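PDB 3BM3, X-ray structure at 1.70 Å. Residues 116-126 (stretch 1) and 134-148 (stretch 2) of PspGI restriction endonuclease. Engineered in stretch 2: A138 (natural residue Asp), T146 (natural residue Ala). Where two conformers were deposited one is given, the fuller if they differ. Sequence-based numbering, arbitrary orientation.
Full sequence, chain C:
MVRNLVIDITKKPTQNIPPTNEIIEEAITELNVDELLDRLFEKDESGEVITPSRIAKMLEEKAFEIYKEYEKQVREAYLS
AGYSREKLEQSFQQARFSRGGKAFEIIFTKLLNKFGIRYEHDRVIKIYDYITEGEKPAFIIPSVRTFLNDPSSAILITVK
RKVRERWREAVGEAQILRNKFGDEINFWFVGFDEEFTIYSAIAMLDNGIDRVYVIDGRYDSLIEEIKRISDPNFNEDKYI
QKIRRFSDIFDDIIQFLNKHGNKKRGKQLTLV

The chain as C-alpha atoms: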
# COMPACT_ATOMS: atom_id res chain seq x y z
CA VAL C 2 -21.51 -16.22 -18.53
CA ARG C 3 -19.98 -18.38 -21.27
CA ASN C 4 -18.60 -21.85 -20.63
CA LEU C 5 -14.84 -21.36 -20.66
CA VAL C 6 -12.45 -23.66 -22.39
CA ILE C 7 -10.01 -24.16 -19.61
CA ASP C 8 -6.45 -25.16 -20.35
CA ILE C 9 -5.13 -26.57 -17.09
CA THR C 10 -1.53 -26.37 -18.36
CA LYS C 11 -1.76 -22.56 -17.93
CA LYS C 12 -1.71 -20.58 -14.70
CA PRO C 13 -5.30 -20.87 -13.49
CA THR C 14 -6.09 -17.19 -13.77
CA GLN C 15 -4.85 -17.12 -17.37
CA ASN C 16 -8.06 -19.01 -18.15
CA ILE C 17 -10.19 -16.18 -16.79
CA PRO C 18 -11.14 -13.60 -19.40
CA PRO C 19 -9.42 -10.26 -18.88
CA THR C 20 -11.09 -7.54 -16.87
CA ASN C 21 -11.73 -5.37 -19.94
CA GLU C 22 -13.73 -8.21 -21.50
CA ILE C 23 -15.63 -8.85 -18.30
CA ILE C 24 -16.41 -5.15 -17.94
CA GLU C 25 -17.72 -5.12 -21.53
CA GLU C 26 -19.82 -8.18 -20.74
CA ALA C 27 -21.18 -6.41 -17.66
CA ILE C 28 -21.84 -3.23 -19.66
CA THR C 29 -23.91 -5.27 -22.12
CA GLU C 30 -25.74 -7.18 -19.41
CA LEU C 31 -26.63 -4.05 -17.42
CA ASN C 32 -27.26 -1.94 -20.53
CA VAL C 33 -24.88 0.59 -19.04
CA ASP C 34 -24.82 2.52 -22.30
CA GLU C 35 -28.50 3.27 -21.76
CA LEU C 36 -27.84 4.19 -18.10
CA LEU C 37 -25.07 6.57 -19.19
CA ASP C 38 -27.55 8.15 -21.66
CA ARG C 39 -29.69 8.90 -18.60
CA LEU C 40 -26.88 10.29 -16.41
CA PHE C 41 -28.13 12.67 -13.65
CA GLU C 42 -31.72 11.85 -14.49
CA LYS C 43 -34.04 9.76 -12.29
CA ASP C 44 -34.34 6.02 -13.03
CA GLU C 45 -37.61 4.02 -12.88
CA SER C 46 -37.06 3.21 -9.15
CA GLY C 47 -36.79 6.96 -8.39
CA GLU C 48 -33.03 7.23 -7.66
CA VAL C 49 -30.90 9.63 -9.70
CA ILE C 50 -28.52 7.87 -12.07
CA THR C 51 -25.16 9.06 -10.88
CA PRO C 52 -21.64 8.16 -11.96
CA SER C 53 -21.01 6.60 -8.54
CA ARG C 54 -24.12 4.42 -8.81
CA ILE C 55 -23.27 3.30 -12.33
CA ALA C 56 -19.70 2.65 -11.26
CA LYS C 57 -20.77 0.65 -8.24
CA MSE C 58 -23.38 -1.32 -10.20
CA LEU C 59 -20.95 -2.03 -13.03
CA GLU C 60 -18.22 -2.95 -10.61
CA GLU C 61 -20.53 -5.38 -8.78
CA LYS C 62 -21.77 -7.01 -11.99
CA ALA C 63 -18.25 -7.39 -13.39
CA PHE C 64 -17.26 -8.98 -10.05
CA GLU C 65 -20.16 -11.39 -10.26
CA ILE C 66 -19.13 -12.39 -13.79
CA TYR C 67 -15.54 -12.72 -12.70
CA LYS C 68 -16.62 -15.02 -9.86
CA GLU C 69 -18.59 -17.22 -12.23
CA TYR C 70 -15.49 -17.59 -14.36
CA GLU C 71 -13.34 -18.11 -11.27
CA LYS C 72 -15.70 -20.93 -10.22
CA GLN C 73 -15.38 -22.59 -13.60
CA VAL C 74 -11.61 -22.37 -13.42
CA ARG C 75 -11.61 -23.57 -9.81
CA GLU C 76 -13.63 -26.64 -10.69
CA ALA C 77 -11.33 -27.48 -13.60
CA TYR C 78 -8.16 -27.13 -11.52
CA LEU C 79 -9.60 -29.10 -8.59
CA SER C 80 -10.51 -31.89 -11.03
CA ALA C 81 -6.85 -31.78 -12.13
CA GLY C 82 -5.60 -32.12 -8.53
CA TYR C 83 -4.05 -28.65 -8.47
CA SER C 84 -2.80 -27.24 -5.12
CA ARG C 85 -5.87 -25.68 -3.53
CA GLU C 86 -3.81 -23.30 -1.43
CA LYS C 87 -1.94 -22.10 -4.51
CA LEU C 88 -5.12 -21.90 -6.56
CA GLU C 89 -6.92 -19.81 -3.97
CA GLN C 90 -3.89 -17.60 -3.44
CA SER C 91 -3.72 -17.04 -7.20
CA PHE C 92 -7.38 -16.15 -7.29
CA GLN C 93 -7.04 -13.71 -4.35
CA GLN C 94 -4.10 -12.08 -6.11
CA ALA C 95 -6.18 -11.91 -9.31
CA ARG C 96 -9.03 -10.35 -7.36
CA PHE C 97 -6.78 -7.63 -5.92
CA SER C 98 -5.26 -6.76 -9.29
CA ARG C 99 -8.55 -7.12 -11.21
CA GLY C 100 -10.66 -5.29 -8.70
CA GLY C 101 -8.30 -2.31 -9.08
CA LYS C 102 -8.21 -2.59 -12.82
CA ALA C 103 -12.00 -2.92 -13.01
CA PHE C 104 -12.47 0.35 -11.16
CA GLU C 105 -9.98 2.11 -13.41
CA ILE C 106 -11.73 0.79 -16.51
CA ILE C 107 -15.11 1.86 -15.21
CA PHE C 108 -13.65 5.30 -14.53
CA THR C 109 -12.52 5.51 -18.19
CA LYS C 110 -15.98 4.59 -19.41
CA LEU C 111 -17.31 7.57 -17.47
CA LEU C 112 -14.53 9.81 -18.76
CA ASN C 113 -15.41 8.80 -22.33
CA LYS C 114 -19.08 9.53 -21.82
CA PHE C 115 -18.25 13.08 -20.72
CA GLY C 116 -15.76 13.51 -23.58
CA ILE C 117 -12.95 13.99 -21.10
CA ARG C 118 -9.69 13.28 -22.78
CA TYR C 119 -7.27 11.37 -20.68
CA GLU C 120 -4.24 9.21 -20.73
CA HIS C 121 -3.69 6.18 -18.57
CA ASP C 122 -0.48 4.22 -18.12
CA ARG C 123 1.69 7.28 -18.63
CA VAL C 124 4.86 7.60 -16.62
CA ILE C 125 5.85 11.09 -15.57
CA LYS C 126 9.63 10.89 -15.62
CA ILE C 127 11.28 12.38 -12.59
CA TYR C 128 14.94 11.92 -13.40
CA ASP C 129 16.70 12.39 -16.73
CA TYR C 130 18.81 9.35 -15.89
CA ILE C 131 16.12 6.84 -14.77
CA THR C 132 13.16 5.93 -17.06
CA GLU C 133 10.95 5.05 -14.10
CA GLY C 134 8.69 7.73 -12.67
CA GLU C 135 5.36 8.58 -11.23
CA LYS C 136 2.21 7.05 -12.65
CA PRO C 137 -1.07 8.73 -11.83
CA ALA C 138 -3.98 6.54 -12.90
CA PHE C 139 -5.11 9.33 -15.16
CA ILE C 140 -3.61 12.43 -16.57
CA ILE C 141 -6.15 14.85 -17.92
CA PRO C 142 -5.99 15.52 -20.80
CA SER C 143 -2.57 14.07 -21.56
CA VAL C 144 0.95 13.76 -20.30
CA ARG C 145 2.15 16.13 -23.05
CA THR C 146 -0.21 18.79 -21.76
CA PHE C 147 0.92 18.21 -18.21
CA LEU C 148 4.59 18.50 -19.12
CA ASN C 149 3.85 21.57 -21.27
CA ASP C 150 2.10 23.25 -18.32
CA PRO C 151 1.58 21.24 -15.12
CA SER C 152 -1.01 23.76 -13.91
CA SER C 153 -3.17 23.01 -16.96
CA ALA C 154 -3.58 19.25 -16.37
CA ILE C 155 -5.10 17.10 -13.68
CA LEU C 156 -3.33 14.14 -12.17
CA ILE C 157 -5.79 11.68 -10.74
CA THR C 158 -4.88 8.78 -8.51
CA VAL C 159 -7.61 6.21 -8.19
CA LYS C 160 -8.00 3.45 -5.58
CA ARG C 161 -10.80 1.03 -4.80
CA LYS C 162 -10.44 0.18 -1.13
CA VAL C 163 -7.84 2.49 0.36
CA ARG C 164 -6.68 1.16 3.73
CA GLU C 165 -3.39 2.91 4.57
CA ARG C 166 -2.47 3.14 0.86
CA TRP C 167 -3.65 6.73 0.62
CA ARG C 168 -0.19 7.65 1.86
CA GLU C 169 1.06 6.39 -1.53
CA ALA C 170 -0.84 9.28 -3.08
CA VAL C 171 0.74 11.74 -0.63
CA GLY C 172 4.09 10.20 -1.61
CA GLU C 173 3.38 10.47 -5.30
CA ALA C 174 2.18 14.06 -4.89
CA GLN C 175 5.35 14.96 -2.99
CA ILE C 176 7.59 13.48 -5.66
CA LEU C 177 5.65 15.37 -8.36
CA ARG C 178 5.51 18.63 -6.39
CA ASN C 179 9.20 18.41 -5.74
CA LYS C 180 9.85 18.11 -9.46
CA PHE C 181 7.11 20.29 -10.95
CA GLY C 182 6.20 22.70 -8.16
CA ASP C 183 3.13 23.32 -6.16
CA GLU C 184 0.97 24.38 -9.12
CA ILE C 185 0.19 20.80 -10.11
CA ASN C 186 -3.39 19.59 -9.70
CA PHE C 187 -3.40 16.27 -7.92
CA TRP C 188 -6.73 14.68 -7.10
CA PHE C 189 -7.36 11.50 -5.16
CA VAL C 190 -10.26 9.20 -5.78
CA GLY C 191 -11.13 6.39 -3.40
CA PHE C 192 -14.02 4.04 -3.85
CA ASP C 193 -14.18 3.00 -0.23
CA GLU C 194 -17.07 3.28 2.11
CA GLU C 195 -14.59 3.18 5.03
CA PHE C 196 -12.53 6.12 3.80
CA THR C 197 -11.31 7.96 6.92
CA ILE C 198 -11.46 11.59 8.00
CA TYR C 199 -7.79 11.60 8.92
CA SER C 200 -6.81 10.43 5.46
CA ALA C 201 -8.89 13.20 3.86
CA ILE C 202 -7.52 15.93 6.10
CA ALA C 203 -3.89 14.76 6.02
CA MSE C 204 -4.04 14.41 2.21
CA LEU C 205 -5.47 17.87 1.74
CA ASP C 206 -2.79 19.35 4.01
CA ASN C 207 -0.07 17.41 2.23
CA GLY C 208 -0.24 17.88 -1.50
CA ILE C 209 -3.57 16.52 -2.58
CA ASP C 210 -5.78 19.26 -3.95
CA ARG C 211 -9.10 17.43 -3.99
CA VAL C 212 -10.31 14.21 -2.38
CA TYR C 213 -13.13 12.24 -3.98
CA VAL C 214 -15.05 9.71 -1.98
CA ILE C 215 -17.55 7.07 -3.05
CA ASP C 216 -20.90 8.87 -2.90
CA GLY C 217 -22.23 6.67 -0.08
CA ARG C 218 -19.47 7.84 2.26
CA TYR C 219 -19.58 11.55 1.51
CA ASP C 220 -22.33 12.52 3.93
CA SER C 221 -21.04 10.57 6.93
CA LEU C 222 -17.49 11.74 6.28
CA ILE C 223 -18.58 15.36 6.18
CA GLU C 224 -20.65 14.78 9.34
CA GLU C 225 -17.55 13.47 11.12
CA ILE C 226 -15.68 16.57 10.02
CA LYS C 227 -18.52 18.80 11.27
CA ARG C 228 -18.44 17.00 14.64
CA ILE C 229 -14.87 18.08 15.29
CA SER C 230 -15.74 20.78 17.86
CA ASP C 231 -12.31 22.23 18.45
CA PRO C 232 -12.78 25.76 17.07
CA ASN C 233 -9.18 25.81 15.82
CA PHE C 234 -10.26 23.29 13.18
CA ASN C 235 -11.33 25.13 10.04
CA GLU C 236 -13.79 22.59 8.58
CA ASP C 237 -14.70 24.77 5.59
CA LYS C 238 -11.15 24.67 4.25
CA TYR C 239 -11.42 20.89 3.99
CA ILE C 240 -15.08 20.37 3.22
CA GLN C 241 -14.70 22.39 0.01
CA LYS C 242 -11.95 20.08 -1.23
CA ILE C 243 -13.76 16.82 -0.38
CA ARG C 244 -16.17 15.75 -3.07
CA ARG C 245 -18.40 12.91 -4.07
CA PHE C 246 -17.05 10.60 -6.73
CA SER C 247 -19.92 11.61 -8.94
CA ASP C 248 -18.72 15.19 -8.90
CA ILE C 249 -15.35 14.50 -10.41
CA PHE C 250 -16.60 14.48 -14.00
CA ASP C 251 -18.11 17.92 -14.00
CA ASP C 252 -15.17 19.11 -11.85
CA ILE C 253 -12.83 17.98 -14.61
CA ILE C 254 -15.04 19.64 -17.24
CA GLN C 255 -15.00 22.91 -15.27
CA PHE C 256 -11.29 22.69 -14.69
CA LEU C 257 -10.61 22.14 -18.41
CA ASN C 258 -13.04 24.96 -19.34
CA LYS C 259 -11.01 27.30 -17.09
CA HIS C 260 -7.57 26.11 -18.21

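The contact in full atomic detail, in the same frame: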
# COMPACT_ATOMS: atom_id res chain seq x y z
N GLY C 116 -16.68 12.99 -22.58
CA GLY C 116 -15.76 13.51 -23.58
C GLY C 116 -14.49 14.03 -22.97
O GLY C 116 -13.85 14.90 -23.52
N ILE C 117 -14.14 13.54 -21.78
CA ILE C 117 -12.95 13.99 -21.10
C ILE C 117 -11.82 13.21 -21.69
O ILE C 117 -11.78 11.98 -21.57
CB ILE C 117 -13.03 13.76 -19.58
CG1 ILE C 117 -14.18 14.61 -19.01
CG2 ILE C 117 -11.69 14.05 -18.88
CD1 ILE C 117 -14.58 14.21 -17.60
N ARG C 118 -10.88 13.93 -22.28
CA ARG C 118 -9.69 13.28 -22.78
C ARG C 118 -8.78 12.98 -21.63
O ARG C 118 -8.68 13.75 -20.69
CB ARG C 118 -8.97 14.16 -23.79
CG ARG C 118 -9.74 14.26 -25.11
CD ARG C 118 -9.04 15.20 -26.06
NE ARG C 118 -9.73 15.30 -27.35
CZ ARG C 118 -10.84 16.01 -27.59
NH1 ARG C 118 -11.42 16.70 -26.61
NH2 ARG C 118 -11.35 16.02 -28.81
N TYR C 119 -8.13 11.84 -21.74
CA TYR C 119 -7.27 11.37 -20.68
C TYR C 119 -6.19 10.50 -21.29
O TYR C 119 -6.29 10.05 -22.43
CB TYR C 119 -8.04 10.57 -19.63
CG TYR C 119 -8.53 9.27 -20.20
CD1 TYR C 119 -7.74 8.14 -20.15
CD2 TYR C 119 -9.76 9.20 -20.85
CE1 TYR C 119 -8.16 6.94 -20.72
CE2 TYR C 119 -10.19 8.00 -21.42
CZ TYR C 119 -9.37 6.89 -21.36
OH TYR C 119 -9.78 5.71 -21.92
N GLU C 120 -5.17 10.27 -20.49
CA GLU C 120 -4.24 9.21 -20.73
C GLU C 120 -4.08 8.42 -19.46
O GLU C 120 -4.07 8.96 -18.36
CB GLU C 120 -2.90 9.73 -21.23
CG GLU C 120 -3.02 10.25 -22.63
CD GLU C 120 -1.75 10.83 -23.16
OE1 GLU C 120 -0.86 11.21 -22.38
OE2 GLU C 120 -1.68 10.91 -24.38
N HIS C 121 -3.92 7.11 -19.64
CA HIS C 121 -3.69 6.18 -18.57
C HIS C 121 -2.39 5.47 -18.91
O HIS C 121 -1.99 5.43 -20.06
CB HIS C 121 -4.86 5.19 -18.52
CG HIS C 121 -4.71 4.11 -17.51
ND1 HIS C 121 -4.42 2.81 -17.86
CD2 HIS C 121 -4.84 4.12 -16.16
CE1 HIS C 121 -4.34 2.07 -16.76
NE2 HIS C 121 -4.60 2.84 -15.72
N ASP C 122 -1.73 4.93 -17.91
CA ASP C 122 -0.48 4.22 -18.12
C ASP C 122 0.67 5.12 -18.54
O ASP C 122 1.65 4.64 -19.12
CB ASP C 122 -0.68 3.09 -19.16
CG ASP C 122 -0.11 1.76 -18.71
OD1 ASP C 122 0.17 1.60 -17.50
OD2 ASP C 122 0.03 0.87 -19.58
N ARG C 123 0.58 6.42 -18.27
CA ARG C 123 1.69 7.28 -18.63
C ARG C 123 2.58 7.49 -17.42
O ARG C 123 2.09 7.67 -16.32
CB ARG C 123 1.18 8.60 -19.22
CG ARG C 123 0.33 8.38 -20.47
CD ARG C 123 1.00 7.44 -21.49
NE ARG C 123 0.42 7.63 -22.82
CZ ARG C 123 -0.72 7.10 -23.26
NH1 ARG C 123 -1.44 6.30 -22.50
NH2 ARG C 123 -1.15 7.38 -24.48
N VAL C 124 3.88 7.38 -17.63
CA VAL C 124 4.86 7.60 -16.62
C VAL C 124 5.38 9.02 -16.75
O VAL C 124 5.80 9.47 -17.85
CB VAL C 124 5.98 6.59 -16.75
CG1 VAL C 124 7.02 6.79 -15.64
CG2 VAL C 124 5.38 5.18 -16.70
N ILE C 125 5.32 9.75 -15.63
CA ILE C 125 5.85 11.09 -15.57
C ILE C 125 7.28 10.93 -15.07
O ILE C 125 7.52 10.61 -13.92
CB ILE C 125 5.05 11.99 -14.62
CG1 ILE C 125 3.60 12.07 -15.09
CG2 ILE C 125 5.72 13.37 -14.53
CD1 ILE C 125 2.72 12.87 -14.15
N LYS C 126 8.23 11.12 -15.97
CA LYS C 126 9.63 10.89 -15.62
C LYS C 126 10.09 11.95 -14.65
O LYS C 126 9.74 13.12 -14.78
CB LYS C 126 10.52 10.84 -16.86
CG LYS C 126 10.46 9.51 -17.59
CD LYS C 126 9.39 9.54 -18.67
CE LYS C 126 8.83 8.18 -19.02
NZ LYS C 126 7.51 8.34 -19.65
N GLY C 134 9.22 6.47 -13.14
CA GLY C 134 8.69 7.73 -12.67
C GLY C 134 7.38 7.53 -11.97
O GLY C 134 7.05 6.44 -11.51
N GLU C 135 6.63 8.62 -11.87
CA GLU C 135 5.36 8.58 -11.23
C GLU C 135 4.25 8.29 -12.23
O GLU C 135 4.33 8.68 -13.41
CB GLU C 135 5.12 9.85 -10.44
CG GLU C 135 6.11 10.04 -9.34
CD GLU C 135 6.12 8.86 -8.38
OE1 GLU C 135 5.10 8.64 -7.73
OE2 GLU C 135 7.14 8.15 -8.35
N LYS C 136 3.22 7.60 -11.76
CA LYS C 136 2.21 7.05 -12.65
C LYS C 136 0.80 7.26 -12.08
O LYS C 136 0.15 6.34 -11.57
CB LYS C 136 2.51 5.58 -12.94
CG LYS C 136 1.67 5.00 -14.06
CD LYS C 136 1.86 3.50 -14.17
CE LYS C 136 0.56 2.85 -14.55
NZ LYS C 136 0.78 1.50 -15.09
N PRO C 137 0.31 8.50 -12.19
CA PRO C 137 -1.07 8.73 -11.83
C PRO C 137 -1.93 7.79 -12.68
O PRO C 137 -1.59 7.49 -13.84
CB PRO C 137 -1.32 10.19 -12.22
CG PRO C 137 -0.04 10.76 -12.61
CD PRO C 137 0.99 9.71 -12.68
N ALA C 138 -3.05 7.34 -12.13
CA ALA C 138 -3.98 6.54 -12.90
C ALA C 138 -4.40 7.26 -14.15
O ALA C 138 -4.45 6.66 -15.21
CB ALA C 138 -5.24 6.15 -12.10
N PHE C 139 -4.71 8.54 -14.02
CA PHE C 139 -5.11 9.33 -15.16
C PHE C 139 -4.42 10.67 -15.16
O PHE C 139 -4.21 11.27 -14.12
CB PHE C 139 -6.62 9.53 -15.15
CG PHE C 139 -7.36 8.23 -15.21
CD1 PHE C 139 -7.53 7.59 -16.42
CD2 PHE C 139 -7.81 7.61 -14.06
CE1 PHE C 139 -8.16 6.35 -16.50
CE2 PHE C 139 -8.46 6.37 -14.15
CZ PHE C 139 -8.63 5.76 -15.35
N ILE C 140 -4.08 11.09 -16.35
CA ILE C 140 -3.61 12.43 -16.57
C ILE C 140 -4.60 13.04 -17.53
O ILE C 140 -4.85 12.51 -18.61
CB ILE C 140 -2.23 12.45 -17.19
CG1 ILE C 140 -1.25 11.71 -16.29
CG2 ILE C 140 -1.77 13.91 -17.40
CD1 ILE C 140 0.12 11.59 -16.83
N ILE C 141 -5.15 14.18 -17.13
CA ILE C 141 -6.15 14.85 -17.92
C ILE C 141 -5.61 16.18 -18.39
O ILE C 141 -5.24 17.00 -17.57
CB ILE C 141 -7.44 15.01 -17.12
CG1 ILE C 141 -7.96 13.58 -16.79
CG2 ILE C 141 -8.43 15.84 -17.92
CD1 ILE C 141 -9.17 13.53 -16.01
N PRO C 142 -5.55 16.41 -19.72
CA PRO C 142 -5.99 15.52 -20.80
C PRO C 142 -4.92 14.55 -21.31
O PRO C 142 -5.25 13.55 -21.97
CB PRO C 142 -6.35 16.50 -21.90
CG PRO C 142 -5.37 17.61 -21.72
CD PRO C 142 -5.10 17.71 -20.24
N SER C 143 -3.66 14.85 -21.04
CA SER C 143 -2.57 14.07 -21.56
C SER C 143 -1.31 14.41 -20.83
O SER C 143 -1.17 15.50 -20.27
CB SER C 143 -2.32 14.40 -23.04
OG SER C 143 -1.89 15.75 -23.19
N VAL C 144 -0.36 13.49 -20.87
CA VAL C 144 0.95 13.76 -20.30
C VAL C 144 1.66 14.90 -21.04
O VAL C 144 2.33 15.72 -20.40
CB VAL C 144 1.82 12.48 -20.18
CG1 VAL C 144 2.42 12.10 -21.49
CG2 VAL C 144 2.87 12.66 -19.10
N ARG C 145 1.48 15.01 -22.35
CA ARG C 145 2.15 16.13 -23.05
C ARG C 145 1.66 17.46 -22.52
O ARG C 145 2.46 18.36 -22.25
CB ARG C 145 2.02 16.04 -24.56
CG ARG C 145 3.00 15.02 -25.11
CD ARG C 145 3.48 15.25 -26.51
NE ARG C 145 2.40 15.55 -27.43
CZ ARG C 145 2.42 15.27 -28.73
NH1 ARG C 145 3.46 14.64 -29.27
NH2 ARG C 145 1.39 15.60 -29.48
N THR C 146 0.36 17.57 -22.31
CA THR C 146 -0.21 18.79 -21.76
C THR C 146 0.26 19.09 -20.36
O THR C 146 0.59 20.24 -20.03
CB THR C 146 -1.74 18.74 -21.83
OG1 THR C 146 -2.09 18.75 -23.21
CG2 THR C 146 -2.35 19.96 -21.16
N PHE C 147 0.34 18.06 -19.53
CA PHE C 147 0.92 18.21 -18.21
C PHE C 147 2.35 18.74 -18.25
O PHE C 147 2.67 19.70 -17.55
CB PHE C 147 0.92 16.89 -17.44
CG PHE C 147 1.62 16.99 -16.13
CD1 PHE C 147 1.00 17.57 -15.03
CD2 PHE C 147 2.93 16.56 -16.00
CE1 PHE C 147 1.65 17.69 -13.81
CE2 PHE C 147 3.59 16.70 -14.77
CZ PHE C 147 2.95 17.27 -13.69
N LEU C 148 3.20 18.11 -19.05
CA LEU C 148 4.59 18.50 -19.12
C LEU C 148 4.71 19.89 -19.73
O LEU C 148 5.55 20.67 -19.30
CB LEU C 148 5.39 17.52 -19.94
CG LEU C 148 5.48 16.13 -19.35
CD1 LEU C 148 6.11 15.21 -20.38
CD2 LEU C 148 6.26 16.17 -18.06
O HOH W 1 0.66 12.83 -24.29
O HOH W 2 -1.66 4.96 -15.27

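Two segments that touch only intermittently as strands can still form a well-defined unit when an apolar side chain anchors the middle and backbone amides and charges close the edges. PspGI offers a compact example, in which about 1059 Å² is buried between residues 116-126 and 134-148. At its apolar centre lies I125, which has the largest area covered by the other stretch. Its CG1 lies 3.9 Å from I140 CD1 and 4.1 Å from V144 CG2, its CD1 is 3.8 Å from P137 CG, and its CG2 is 4.0 Å from F147 CE2. CD1 also sits over one face of the F147 ring, so a single isoleucine joins strand, loop and helix of the second stretch.

A second apolar group gathers round F139. The edge of this ring is directed at the face of Y119 in an offset edge-to-face pair, with centroids 5.7 Å apart and planes at 80°, while H121 meets it obliquely. Farther along, I117 CG2 packs against I141 CG2 at 3.8 Å.

The backbone secures these groups with two short antiparallel pairings. E120 and I140 form a single bridge with reciprocal bonds, E120 N to I140 O and I140 N to E120 O, both 2.9 Å. In the second, I125 N donates to E135 O at 2.7 Å and E135 N to I125 O at 3.0 Å. Here the chains come close at G134, where a CB would fall 2.1 Å from I125 O; the absence of a side chain leaves room for that carbonyl. Beyond the bridge at I140, a cis peptide bond precedes P142, whose CA approaches R118 O at 3.2 Å in a CA-H...O contact.

Toward the polar edge, the free amides of a helix's first turn need acceptors. E120 supplies one from across the contact: V144 N donates to E120 OE1 at 2.8 Å. Water 1 extends the arrangement, donating to E120 OE1 (2.9 Å) and accepting from R145 N (3.0 Å). S143, at the N-cap, serves the next amide, its OG accepting from T146 N at 3.0 Å; T146 is an engineered residue.

Charge completes the polar edge. The CA-to-CB bond of D122 points away from the second stretch, yet its carboxylate returns to meet K136, with OD1 and NZ only 2.5 Å apart in a very short, hydrogen-bonded salt bridge. Nearby, water 2 accepts from D122 N (2.6 Å) and donates to P137 O (2.9 Å), linking the backbones where no direct bond joins these two residues.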